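Local coordinates for lipolytic protein G-D-S-L family (PDB 4Q7Q) that probably hydrolyses ester bonds as a possible lipase of the GDSL-like lipase/acylhydrolase family, its true function not yet established, at residues I15-L18 and D23-G26; Y33-N38 and L44-Q49; D93-D98 and L165-Y170. One frame throughout, in Å; residues are numbered along the deposited sequence. Where two conformers were deposited one is given.

Overall arrangement
Interactions 1 and 2 adjoin, their centres 14 Å apart. Helix 14-17 leads through the loop of interaction 1 into helix 33-40, and Thr16 OG1 and Tyr33 OH, 2.7 Å apart, probably share a hydrogen bond; Asn48 also reaches the backbone of Thr16 and Tyr17, weakly. Interaction 1 lies beside the likely active site: Leu18 touches His238 of a putative Ser-His-Asp triad (Ser14, His238, Asp235). Interaction 2 packs a helix on the edge strand 44-50 of the parallel sheet. Interaction 3 is a separate helix pair, with its centre 30 Å from interaction 1 and 27 Å from interaction 2; its nearest atoms stay about 16 Å from either.

Interaction 1. Residues I15-L18 and D23-G26; sequences ITYL and DETG
Tyr17 of helix 14-17 and Leu18, the next residue, meet Glu24 and Thr25 of the 3-10 turn that follows a few residues later. The close, apolar part belongs to Leu18. Its CD2 methyl rests against Glu24 CB at 3.7 Å, with the Thr25 methyl, CG2, a little farther off at 4.2 Å. Leu18 and Thr25 are both buried, and both also touch Tyr234. The hydroxyl of Thr25 takes no part in this packing: OG1 is hydrogen-bonded to Leu22 O and Val29 N, which ties the turn to its own loop.

The other part is polar and partly exposed. With CG anti to the backbone N (chi1 171°), the Tyr17 ring swings out toward the carboxylate of Glu24. Tyr17 OH donates to Glu24 OE2 at 2.7 Å, using the syn lone pair of that oxygen. Glu24 OE1 sits 3.4 Å from Tyr17 CE2, so the carboxylate straddles one edge of the ring rather than covering a face, its plane turned 65° from that of the ring. The Tyr17 ring also stacks with that of His21.

Leu18 touches His238 as well, and Ser14 lies in the same helix as Tyr17, directly after Asp13 in the Gly-Asp-Ser sequence. The contact thus probably lines the edge of the Ser-His-Asp site characteristic of GDSL hydrolases.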
ATOM      1  N   ILE A  15       0.712   4.079   2.985  1.00 13.92           N
ATOM      2  CA  ILE A  15       1.526   2.996   3.521  1.00 14.46           C
ATOM      3  C   ILE A  15       3.019   3.374   3.530  1.00 15.34           C
ATOM      4  O   ILE A  15       3.763   2.976   4.427  1.00 16.80           O
ATOM      5  CB  ILE A  15       1.224   1.681   2.790  1.00 14.66           C
ATOM      6  CG1 ILE A  15      -0.221   1.274   3.096  1.00 15.84           C
ATOM      7  CG2 ILE A  15       2.188   0.580   3.184  1.00 14.69           C
ATOM      8  CD1 ILE A  15      -0.758   0.135   2.257  1.00 19.97           C
ATOM      9  N   THR A  16       3.422   4.202   2.566  1.00 14.57           N
ATOM     10  CA  THR A  16       4.785   4.722   2.473  1.00 14.06           C
ATOM     11  C   THR A  16       4.935   5.992   3.299  1.00 14.96           C
ATOM     12  O   THR A  16       5.871   6.127   4.082  1.00 15.32           O
ATOM     13  CB  THR A  16       5.139   4.995   1.003  1.00 13.54           C
ATOM     14  OG1 THR A  16       5.058   3.757   0.287  1.00 14.76           O
ATOM     15  CG2 THR A  16       6.534   5.588   0.864  1.00 14.47           C
ATOM     16  N   TYR A  17       4.006   6.919   3.102  1.00 14.19           N
ATOM     17  CA  TYR A  17       3.972   8.178   3.842  1.00 14.68           C
ATOM     18  C   TYR A  17       4.149   8.005   5.357  1.00 15.26           C
ATOM     19  O   TYR A  17       4.932   8.724   5.994  1.00 16.80           O
ATOM     20  CB  TYR A  17       2.640   8.871   3.559  1.00 15.42           C
ATOM     21  CG  TYR A  17       2.354  10.091   4.415  1.00 15.70           C
ATOM     22  CD1 TYR A  17       2.798  11.354   4.032  1.00 18.20           C
ATOM     23  CD2 TYR A  17       1.607   9.982   5.587  1.00 17.07           C
ATOM     24  CE1 TYR A  17       2.522  12.472   4.805  1.00 19.18           C
ATOM     25  CE2 TYR A  17       1.328  11.082   6.362  1.00 17.87           C
ATOM     26  CZ  TYR A  17       1.786  12.331   5.970  1.00 19.65           C
ATOM     27  OH  TYR A  17       1.508  13.434   6.745  1.00 23.55           O
ATOM     28  N   LEU A  18       3.430   7.037   5.922  1.00 14.72           N
ATOM     29  CA  LEU A  18       3.350   6.877   7.367  1.00 15.59           C
ATOM     30  C   LEU A  18       4.664   6.467   8.020  1.00 15.70           C
ATOM     31  O   LEU A  18       4.790   6.553   9.239  1.00 17.14           O
ATOM     32  CB  LEU A  18       2.255   5.872   7.734  1.00 15.26           C
ATOM     33  CG  LEU A  18       0.829   6.384   7.511  1.00 16.61           C
ATOM     34  CD1 LEU A  18      -0.205   5.241   7.565  1.00 17.18           C
ATOM     35  CD2 LEU A  18       0.495   7.507   8.497  1.00 17.84           C
ATOM     36  N   ASP A  23       2.905   9.429  14.350  1.00 21.64           N
ATOM     37  CA  ASP A  23       1.820  10.034  15.123  1.00 21.99           C
ATOM     38  C   ASP A  23       0.470   9.817  14.433  1.00 22.41           C
ATOM     39  O   ASP A  23      -0.556   9.678  15.100  1.00 23.36           O
ATOM     40  CB  ASP A  23       2.063  11.531  15.337  1.00 24.56           C
ATOM     41  CG  ASP A  23       2.224  12.290  14.035  1.00 27.24           C
ATOM     42  OD1 ASP A  23       3.000  11.837  13.170  1.00 28.14           O
ATOM     43  OD2 ASP A  23       1.576  13.346  13.876  1.00 30.65           O
ATOM     44  N   GLU A  24       0.478   9.758  13.101  1.00 21.96           N
ATOM     45  CA  GLU A  24      -0.762   9.568  12.351  1.00 21.67           C
ATOM     46  C   GLU A  24      -1.274   8.126  12.396  1.00 21.58           C
ATOM     47  O   GLU A  24      -2.401   7.858  11.972  1.00 22.32           O
ATOM     48  CB  GLU A  24      -0.619  10.066  10.909  1.00 21.90           C
ATOM     49  CG  GLU A  24      -0.531  11.586  10.836  1.00 23.06           C
ATOM     50  CD  GLU A  24      -0.293  12.118   9.439  1.00 24.38           C
ATOM     51  OE1 GLU A  24      -1.127  11.871   8.539  1.00 25.36           O
ATOM     52  OE2 GLU A  24       0.737  12.791   9.246  1.00 24.97           O
ATOM     53  N   THR A  25      -0.456   7.206  12.911  1.00 20.26           N
ATOM     54  CA  THR A  25      -0.926   5.850  13.199  1.00 20.30           C
ATOM     55  C   THR A  25      -1.508   5.765  14.610  1.00 21.46           C
ATOM     56  O   THR A  25      -1.857   4.682  15.073  1.00 22.29           O
ATOM     57  CB  THR A  25       0.190   4.783  13.066  1.00 19.12           C
ATOM     58  OG1 THR A  25       1.107   4.894  14.166  1.00 20.33           O
ATOM     59  CG2 THR A  25       0.941   4.933  11.745  1.00 19.74           C
ATOM     60  N   GLY A  26      -1.595   6.900  15.303  1.00 23.38           N
ATOM     61  CA  GLY A  26      -1.980   6.890  16.704  1.00 25.16           C
ATOM     62  C   GLY A  26      -0.882   6.269  17.551  1.00 26.55           C
ATOM     63  O   GLY A  26      -1.133   5.739  18.640  1.00 27.73           O
TER

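Interaction 2. Residues Y33-N38 and L44-Q49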
ATOM      1  N   TYR A  33       8.073   0.646   6.956  1.00 15.33           N
ATOM      2  CA  TYR A  33       8.833  -0.287   6.118  1.00 16.01           C
ATOM      3  C   TYR A  33      10.102   0.312   5.498  1.00 16.44           C
ATOM      4  O   TYR A  33      11.031  -0.430   5.178  1.00 17.70           O
ATOM      5  CB  TYR A  33       7.944  -0.990   5.071  1.00 16.54           C
ATOM      6  CG  TYR A  33       7.698  -0.211   3.799  1.00 16.01           C
ATOM      7  CD1 TYR A  33       8.574  -0.307   2.717  1.00 16.90           C
ATOM      8  CD2 TYR A  33       6.577   0.598   3.661  1.00 16.45           C
ATOM      9  CE1 TYR A  33       8.349   0.394   1.556  1.00 15.99           C
ATOM     10  CE2 TYR A  33       6.350   1.309   2.495  1.00 16.59           C
ATOM     11  CZ  TYR A  33       7.231   1.200   1.446  1.00 15.99           C
ATOM     12  OH  TYR A  33       7.004   1.922   0.300  1.00 15.65           O
ATOM     13  N   LEU A  34      10.154   1.634   5.345  1.00 16.58           N
ATOM     14  CA  LEU A  34      11.378   2.276   4.840  1.00 16.43           C
ATOM     15  C   LEU A  34      12.486   2.181   5.881  1.00 17.73           C
ATOM     16  O   LEU A  34      13.636   1.832   5.571  1.00 18.08           O
ATOM     17  CB  LEU A  34      11.151   3.755   4.507  1.00 16.65           C
ATOM     18  CG  LEU A  34       9.934   4.133   3.655  1.00 16.89           C
ATOM     19  CD1 LEU A  34       9.944   5.631   3.334  1.00 16.91           C
ATOM     20  CD2 LEU A  34       9.868   3.314   2.384  1.00 17.58           C
ATOM     21  N   THR A  35      12.126   2.501   7.119  1.00 17.93           N
ATOM     22  CA  THR A  35      13.045   2.419   8.252  1.00 18.06           C
ATOM     23  C   THR A  35      13.557   0.993   8.413  1.00 17.85           C
ATOM     24  O   THR A  35      14.756   0.767   8.557  1.00 19.62           O
ATOM     25  CB  THR A  35      12.350   2.896   9.538  1.00 18.58           C
ATOM     26  OG1 THR A  35      11.978   4.272   9.383  1.00 19.82           O
ATOM     27  CG2 THR A  35      13.254   2.736  10.770  1.00 18.66           C
ATOM     28  N   ARG A  36      12.649   0.024   8.353  1.00 17.89           N
ATOM     29  CA  ARG A  36      13.035  -1.371   8.514  0.81 17.87           C
ATOM     30  C   ARG A  36      13.894  -1.875   7.354  1.00 19.35           C
ATOM     31  O   ARG A  36      14.830  -2.642   7.570  1.00 20.68           O
ATOM     32  CB  ARG A  36      11.803  -2.245   8.701  0.81 18.03           C
ATOM     33  CG  ARG A  36      11.051  -1.942   9.979  0.81 19.72           C
ATOM     34  CD  ARG A  36       9.784  -2.795  10.111  0.81 21.98           C
ATOM     35  NE  ARG A  36       9.061  -2.490  11.343  0.81 22.35           N
ATOM     36  CZ  ARG A  36       9.396  -2.968  12.536  0.81 25.67           C
ATOM     37  NH1 ARG A  36       8.701  -2.630  13.612  0.81 26.26           N
ATOM     38  NH2 ARG A  36      10.431  -3.791  12.653  0.81 28.63           N
ATOM     39  N   LEU A  37      13.583  -1.447   6.131  1.00 18.47           N
ATOM     40  CA  LEU A  37      14.416  -1.812   4.983  1.00 19.14           C
ATOM     41  C   LEU A  37      15.845  -1.332   5.220  1.00 18.73           C
ATOM     42  O   LEU A  37      16.807  -2.078   5.030  1.00 19.46           O
ATOM     43  CB  LEU A  37      13.864  -1.218   3.677  1.00 18.57           C
ATOM     44  CG  LEU A  37      14.555  -1.551   2.337  1.00 19.74           C
ATOM     45  CD1 LEU A  37      15.905  -0.815   2.105  1.00 18.94           C
ATOM     46  CD2 LEU A  37      14.732  -3.056   2.182  1.00 21.86           C
ATOM     47  N   ASN A  38      15.982  -0.073   5.617  1.00 18.83           N
ATOM     48  CA  ASN A  38      17.298   0.488   5.881  1.00 19.23           C
ATOM     49  C   ASN A  38      18.057  -0.242   6.991  1.00 21.03           C
ATOM     50  O   ASN A  38      19.270  -0.341   6.939  1.00 21.10           O
ATOM     51  CB  ASN A  38      17.199   1.994   6.153  1.00 19.91           C
ATOM     52  CG  ASN A  38      18.494   2.575   6.676  1.00 21.68           C
ATOM     53  OD1 ASN A  38      18.635   2.807   7.878  1.00 21.78           O
ATOM     54  ND2 ASN A  38      19.453   2.805   5.778  1.00 22.48           N
ATOM     55  N   LEU A  44      21.233   1.740   1.969  1.00 21.64           N
ATOM     56  CA  LEU A  44      20.099   2.278   1.222  1.00 21.90           C
ATOM     57  C   LEU A  44      19.523   3.474   1.970  1.00 22.06           C
ATOM     58  O   LEU A  44      19.033   3.341   3.093  1.00 22.12           O
ATOM     59  CB  LEU A  44      19.032   1.199   1.015  1.00 23.91           C
ATOM     60  CG  LEU A  44      19.125   0.317  -0.239  1.00 26.34           C
ATOM     61  CD1 LEU A  44      18.742   1.103  -1.497  1.00 26.85           C
ATOM     62  CD2 LEU A  44      20.506  -0.297  -0.389  1.00 27.11           C
ATOM     63  N   LYS A  45      19.603   4.644   1.347  1.00 22.18           N
ATOM     64  CA  LYS A  45      19.188   5.887   1.978  1.00 21.77           C
ATOM     65  C   LYS A  45      17.858   6.340   1.403  1.00 20.52           C
ATOM     66  O   LYS A  45      17.799   6.834   0.273  1.00 21.45           O
ATOM     67  CB  LYS A  45      20.246   6.961   1.743  1.00 21.66           C
ATOM     68  CG  LYS A  45      21.634   6.537   2.179  1.00 23.33           C
ATOM     69  CD  LYS A  45      21.713   6.334   3.687  1.00 24.31           C
ATOM     70  CE  LYS A  45      23.125   5.960   4.109  1.00 24.97           C
ATOM     71  NZ  LYS A  45      23.258   5.949   5.588  1.00 24.59           N
ATOM     72  N   TYR A  46      16.792   6.181   2.180  1.00 20.77           N
ATOM     73  CA  TYR A  46      15.456   6.428   1.650  1.00 19.81           C
ATOM     74  C   TYR A  46      15.070   7.891   1.545  1.00 18.65           C
ATOM     75  O   TYR A  46      15.485   8.737   2.345  1.00 19.42           O
ATOM     76  CB  TYR A  46      14.375   5.634   2.403  1.00 19.75           C
ATOM     77  CG  TYR A  46      13.959   6.168   3.764  1.00 19.43           C
ATOM     78  CD1 TYR A  46      13.107   7.269   3.885  1.00 19.24           C
ATOM     79  CD2 TYR A  46      14.365   5.532   4.931  1.00 19.93           C
ATOM     80  CE1 TYR A  46      12.720   7.750   5.128  1.00 19.94           C
ATOM     81  CE2 TYR A  46      13.964   5.994   6.181  1.00 19.98           C
ATOM     82  CZ  TYR A  46      13.150   7.107   6.273  1.00 20.45           C
ATOM     83  OH  TYR A  46      12.756   7.554   7.519  1.00 20.96           O
ATOM     84  N   ILE A  47      14.263   8.164   0.529  1.00 18.33           N
ATOM     85  CA  ILE A  47      13.563   9.423   0.407  1.00 17.66           C
ATOM     86  C   ILE A  47      12.091   9.065   0.348  1.00 17.40           C
ATOM     87  O   ILE A  47      11.668   8.274  -0.496  1.00 18.16           O
ATOM     88  CB  ILE A  47      13.993  10.165  -0.857  1.00 19.65           C
ATOM     89  CG1 ILE A  47      15.434  10.639  -0.688  1.00 22.12           C
ATOM     90  CG2 ILE A  47      13.067  11.339  -1.138  1.00 20.35           C
ATOM     91  CD1 ILE A  47      16.012  11.260  -1.922  1.00 24.99           C
ATOM     92  N   ASN A  48      11.318   9.633   1.262  1.00 16.23           N
ATOM     93  CA  ASN A  48       9.905   9.320   1.372  1.00 15.46           C
ATOM     94  C   ASN A  48       9.064  10.136   0.391  1.00 15.40           C
ATOM     95  O   ASN A  48       8.783  11.316   0.617  1.00 17.55           O
ATOM     96  CB  ASN A  48       9.438   9.553   2.811  1.00 15.77           C
ATOM     97  CG  ASN A  48       8.037   9.040   3.068  1.00 15.84           C
ATOM     98  OD1 ASN A  48       7.188   9.031   2.174  1.00 16.19           O
ATOM     99  ND2 ASN A  48       7.782   8.614   4.301  1.00 16.25           N
ATOM    100  N   GLN A  49       8.680   9.495  -0.706  1.00 15.53           N
ATOM    101  CA  GLN A  49       7.765  10.095  -1.668  1.00 15.42           C
ATOM    102  C   GLN A  49       6.411   9.386  -1.608  1.00 14.16           C
ATOM    103  O   GLN A  49       5.763   9.117  -2.625  1.00 14.50           O
ATOM    104  CB  GLN A  49       8.367  10.110  -3.078  1.00 16.66           C
ATOM    105  CG  GLN A  49       9.354  11.252  -3.286  1.00 18.51           C
ATOM    106  CD  GLN A  49       8.658  12.558  -3.609  1.00 18.63           C
ATOM    107  OE1 GLN A  49       7.424  12.630  -3.650  1.00 19.99           O
ATOM    108  NE2 GLN A  49       9.447  13.598  -3.870  1.00 19.70           N
TER
HETATM  109  O   HOH W   1      13.701   6.318   9.899  1.00 32.05           O
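Leu34 of helix 33-38 lies across the ring of Tyr46 on strand 44-49, the two side chains crossing at about a right angle. Starting at its CB, the leucine rests over one face of the phenol, 3.8 Å from the centroid of the Tyr46 ring, in a CH-pi contact. CG stands anti to the carbonyl carbon (chi1 -49°), and the branch divides from there. CD1 carries on along the strand, 3.6 Å from Tyr46 CD1, and then meets the amide of Asn48, 3.8 Å from its ND2. CD2 turns back onto its own helix and sits over a face of the Tyr33 ring.

At the far end of the tyrosine, a water bridges the two segments, 2.7 Å from Thr35 OG1 and donating to Tyr46 OH at 2.8 Å. The same phenol oxygen is bonded to Asp20 OD2, and Asp20 OD1 takes Asn48 ND2, so one carboxylate holds two side chains of the strand; Asn48 OD1 is hydrogen-bonded to Gly50 N.

One turn further along the helix, Leu37 CD1 packs 3.9 Å from Leu44 CB. Beside it Asn38 ND2 donates to Leu44 O at 2.8 Å, with a bent N-H...O angle of 145° and the donor tilted out of the carbonyl plane.

Segment 33-38 runs almost antiparallel to segment 44-49, at 169°, their axes 8.6 Å apart at closest. Together with strand 6-12, parallel to strand 44-50, they form the beta-alpha-beta unit at one edge of the parallel sheet of this SGNH-type (GDSL) fold.

Interaction 3. Residues D93-D98 and L165-Y170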
ATOM      1  N   ASP A  93      -2.236  -2.279 -23.126  1.00 27.57           N
ATOM      2  CA  ASP A  93      -2.230  -1.271 -24.188  1.00 29.10           C
ATOM      3  C   ASP A  93      -2.147   0.155 -23.644  1.00 27.65           C
ATOM      4  O   ASP A  93      -1.542   1.031 -24.268  1.00 27.64           O
ATOM      5  CB  ASP A  93      -3.484  -1.413 -25.053  1.00 32.04           C
ATOM      6  CG  ASP A  93      -3.547  -0.385 -26.168  1.00 35.41           C
ATOM      7  OD1 ASP A  93      -4.222   0.649 -25.989  1.00 37.00           O
ATOM      8  OD2 ASP A  93      -2.926  -0.615 -27.227  1.00 36.81           O
ATOM      9  N   ASP A  94      -2.767   0.384 -22.487  1.00 26.06           N
ATOM     10  CA  ASP A  94      -2.726   1.690 -21.827  1.00 25.70           C
ATOM     11  C   ASP A  94      -1.355   2.000 -21.236  1.00 25.06           C
ATOM     12  O   ASP A  94      -1.023   3.158 -20.980  1.00 24.18           O
ATOM     13  CB  ASP A  94      -3.783   1.771 -20.726  1.00 26.21           C
ATOM     14  CG  ASP A  94      -5.189   1.652 -21.266  1.00 27.46           C
ATOM     15  OD1 ASP A  94      -5.607   2.568 -21.998  1.00 29.94           O
ATOM     16  OD2 ASP A  94      -5.872   0.654 -20.958  1.00 27.54           O
ATOM     17  N   TYR A  95      -0.566   0.960 -20.997  1.00 25.19           N
ATOM     18  CA  TYR A  95       0.802   1.159 -20.555  1.00 25.39           C
ATOM     19  C   TYR A  95       1.729   1.358 -21.757  1.00 26.68           C
ATOM     20  O   TYR A  95       2.673   2.147 -21.706  1.00 27.52           O
ATOM     21  CB  TYR A  95       1.292  -0.011 -19.695  1.00 24.70           C
ATOM     22  CG  TYR A  95       2.718   0.190 -19.255  1.00 24.16           C
ATOM     23  CD1 TYR A  95       3.015   0.909 -18.103  1.00 22.82           C
ATOM     24  CD2 TYR A  95       3.777  -0.295 -20.020  1.00 25.41           C
ATOM     25  CE1 TYR A  95       4.324   1.120 -17.716  1.00 24.40           C
ATOM     26  CE2 TYR A  95       5.083  -0.083 -19.643  1.00 26.16           C
ATOM     27  CZ  TYR A  95       5.351   0.620 -18.494  1.00 25.95           C
ATOM     28  OH  TYR A  95       6.649   0.828 -18.119  1.00 27.46           O
ATOM     29  N   GLN A  96       1.457   0.631 -22.836  1.00 27.66           N
ATOM     30  CA  GLN A  96       2.309   0.667 -24.021  1.00 30.30           C
ATOM     31  C   GLN A  96       2.162   1.966 -24.795  1.00 32.36           C
ATOM     32  O   GLN A  96       3.117   2.449 -25.415  1.00 33.31           O
ATOM     33  CB  GLN A  96       1.980  -0.513 -24.934  1.00 31.22           C
ATOM     34  CG  GLN A  96       2.396  -1.856 -24.366  1.00 33.20           C
ATOM     35  CD  GLN A  96       1.722  -3.015 -25.071  1.00 34.67           C
ATOM     36  OE1 GLN A  96       0.592  -2.896 -25.538  1.00 35.21           O
ATOM     37  NE2 GLN A  96       2.412  -4.147 -25.145  1.00 36.78           N
ATOM     38  N   HIS A  97       0.956   2.522 -24.771  1.00 33.01           N
ATOM     39  CA  HIS A  97       0.644   3.710 -25.550  1.00 33.61           C
ATOM     40  C   HIS A  97       0.043   4.800 -24.678  1.00 32.05           C
ATOM     41  O   HIS A  97      -0.534   4.522 -23.623  1.00 31.22           O
ATOM     42  CB  HIS A  97      -0.325   3.359 -26.678  1.00 35.49           C
ATOM     43  CG  HIS A  97       0.134   2.219 -27.529  1.00 37.91           C
ATOM     44  ND1 HIS A  97       1.069   2.368 -28.531  1.00 39.25           N
ATOM     45  CD2 HIS A  97      -0.210   0.911 -27.525  1.00 39.15           C
ATOM     46  CE1 HIS A  97       1.282   1.199 -29.108  1.00 39.70           C
ATOM     47  NE2 HIS A  97       0.517   0.298 -28.517  1.00 40.35           N
ATOM     48  N   ASP A  98       0.182   6.039 -25.130  1.00 31.70           N
ATOM     49  CA  ASP A  98      -0.317   7.187 -24.392  1.00 30.94           C
ATOM     50  C   ASP A  98      -1.804   7.398 -24.656  1.00 29.23           C
ATOM     51  O   ASP A  98      -2.189   8.080 -25.611  1.00 29.67           O
ATOM     52  CB  ASP A  98       0.471   8.439 -24.773  1.00 32.29           C
ATOM     53  CG  ASP A  98       0.156   9.624 -23.882  1.00 33.33           C
ATOM     54  OD1 ASP A  98      -0.771   9.526 -23.046  1.00 32.52           O
ATOM     55  OD2 ASP A  98       0.835  10.664 -24.029  1.00 35.87           O
ATOM     56  N   LEU A 165       1.937  -6.743 -11.648  1.00 18.74           N
ATOM     57  CA  LEU A 165       2.712  -7.914 -12.047  1.00 19.47           C
ATOM     58  C   LEU A 165       2.921  -7.951 -13.558  1.00 20.85           C
ATOM     59  O   LEU A 165       4.009  -8.259 -14.038  1.00 22.10           O
ATOM     60  CB  LEU A 165       2.040  -9.197 -11.573  1.00 21.25           C
ATOM     61  CG  LEU A 165       2.087  -9.467 -10.066  1.00 22.43           C
ATOM     62  CD1 LEU A 165       1.062 -10.527  -9.712  1.00 23.66           C
ATOM     63  CD2 LEU A 165       3.481  -9.908  -9.637  1.00 23.83           C
ATOM     64  N   THR A 166       1.871  -7.635 -14.307  1.00 21.44           N
ATOM     65  CA  THR A 166       1.952  -7.623 -15.767  1.00 22.15           C
ATOM     66  C   THR A 166       2.943  -6.579 -16.278  1.00 22.42           C
ATOM     67  O   THR A 166       3.727  -6.863 -17.176  1.00 23.99           O
ATOM     68  CB  THR A 166       0.561  -7.400 -16.397  1.00 22.91           C
ATOM     69  OG1 THR A 166      -0.312  -8.463 -15.998  1.00 24.55           O
ATOM     70  CG2 THR A 166       0.645  -7.377 -17.914  1.00 22.39           C
ATOM     71  N   ILE A 167       2.919  -5.380 -15.699  1.00 22.01           N
ATOM     72  CA  ILE A 167       3.862  -4.329 -16.083  1.00 22.09           C
ATOM     73  C   ILE A 167       5.290  -4.745 -15.764  1.00 23.26           C
ATOM     74  O   ILE A 167       6.206  -4.517 -16.559  1.00 23.91           O
ATOM     75  CB  ILE A 167       3.547  -2.994 -15.367  1.00 20.50           C
ATOM     76  CG1 ILE A 167       2.185  -2.460 -15.817  1.00 22.08           C
ATOM     77  CG2 ILE A 167       4.618  -1.954 -15.651  1.00 20.89           C
ATOM     78  CD1 ILE A 167       1.655  -1.356 -14.945  1.00 23.31           C
ATOM     79  N   GLY A 168       5.473  -5.358 -14.597  1.00 23.49           N
ATOM     80  CA  GLY A 168       6.772  -5.873 -14.202  1.00 24.40           C
ATOM     81  C   GLY A 168       7.308  -6.879 -15.205  1.00 25.71           C
ATOM     82  O   GLY A 168       8.462  -6.793 -15.627  1.00 26.08           O
ATOM     83  N   ARG A 169       6.470  -7.839 -15.592  1.00 26.49           N
ATOM     84  CA  ARG A 169       6.869  -8.837 -16.577  1.00 29.15           C
ATOM     85  C   ARG A 169       7.202  -8.202 -17.924  1.00 29.77           C
ATOM     86  O   ARG A 169       8.158  -8.603 -18.576  1.00 30.39           O
ATOM     87  CB  ARG A 169       5.783  -9.899 -16.755  1.00 31.61           C
ATOM     88  CG  ARG A 169       5.676 -10.873 -15.593  1.00 35.51           C
ATOM     89  CD  ARG A 169       4.713 -12.015 -15.898  1.00 38.85           C
ATOM     90  NE  ARG A 169       3.621 -12.082 -14.929  1.00 41.75           N
ATOM     91  CZ  ARG A 169       2.366 -11.730 -15.191  1.00 43.66           C
ATOM     92  NH1 ARG A 169       1.438 -11.823 -14.249  1.00 43.58           N
ATOM     93  NH2 ARG A 169       2.039 -11.292 -16.400  1.00 45.14           N
ATOM     94  N   TYR A 170       6.409  -7.218 -18.334  1.00 29.33           N
ATOM     95  CA  TYR A 170       6.601  -6.572 -19.627  1.00 30.45           C
ATOM     96  C   TYR A 170       7.913  -5.799 -19.681  1.00 30.36           C
ATOM     97  O   TYR A 170       8.620  -5.836 -20.685  1.00 31.41           O
ATOM     98  CB  TYR A 170       5.426  -5.639 -19.930  1.00 32.42           C
ATOM     99  CG  TYR A 170       5.556  -4.897 -21.239  1.00 33.14           C
ATOM    100  CD1 TYR A 170       5.532  -5.576 -22.448  1.00 34.38           C
ATOM    101  CD2 TYR A 170       5.698  -3.516 -21.266  1.00 33.81           C
ATOM    102  CE1 TYR A 170       5.650  -4.903 -23.651  1.00 35.63           C
ATOM    103  CE2 TYR A 170       5.817  -2.833 -22.464  1.00 34.77           C
ATOM    104  CZ  TYR A 170       5.791  -3.532 -23.653  1.00 36.39           C
ATOM    105  OH  TYR A 170       5.906  -2.859 -24.848  1.00 37.57           O
TER
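Two helices meet here on one side of the parallel sheet, short helix 92-96 lying against the C-terminal part of the longer helix 157-171. The join is made almost wholly by side chains. Tyr95 is the centre of it: a chi1 of 179° sends its ring straight out from its own helix to the partner, where Ile167 CG2 sits over one face in a CH-pi contact, 4.0 Å from the centroid of the Tyr95 ring and offset toward Tyr95 CE1 at 3.7 Å.

Tyr170 comes obliquely to the CD2/CE2 side of the Tyr95 ring, away from CE1. Tyr95 CE2 in turn lies at the edge of the Tyr170 ring, near its plane, 3.8 Å from Tyr170 CD2. Gln96 crosses obliquely at the hydroxyl end of Tyr170: its CG is 3.7 Å from Tyr170 OH, while NE2 lies 3.6 Å from Tyr170 CE1, the amide turned 71° from the ring. Gln96 and Tyr170 are exposed, whereas Tyr95 and Ile167 are buried.

Tyr95 OH is hydrogen-bonded to OE2 of Glu171, the residue after Tyr170, giving the apolar join a polar tie. Helix 104-118 packs on both partners, Tyr95 touching Arg109 and Ile112 and Ile167 touching Phe108; farther along the chain, helix 157-171 leads into strand 175-176 at the sheet's edge.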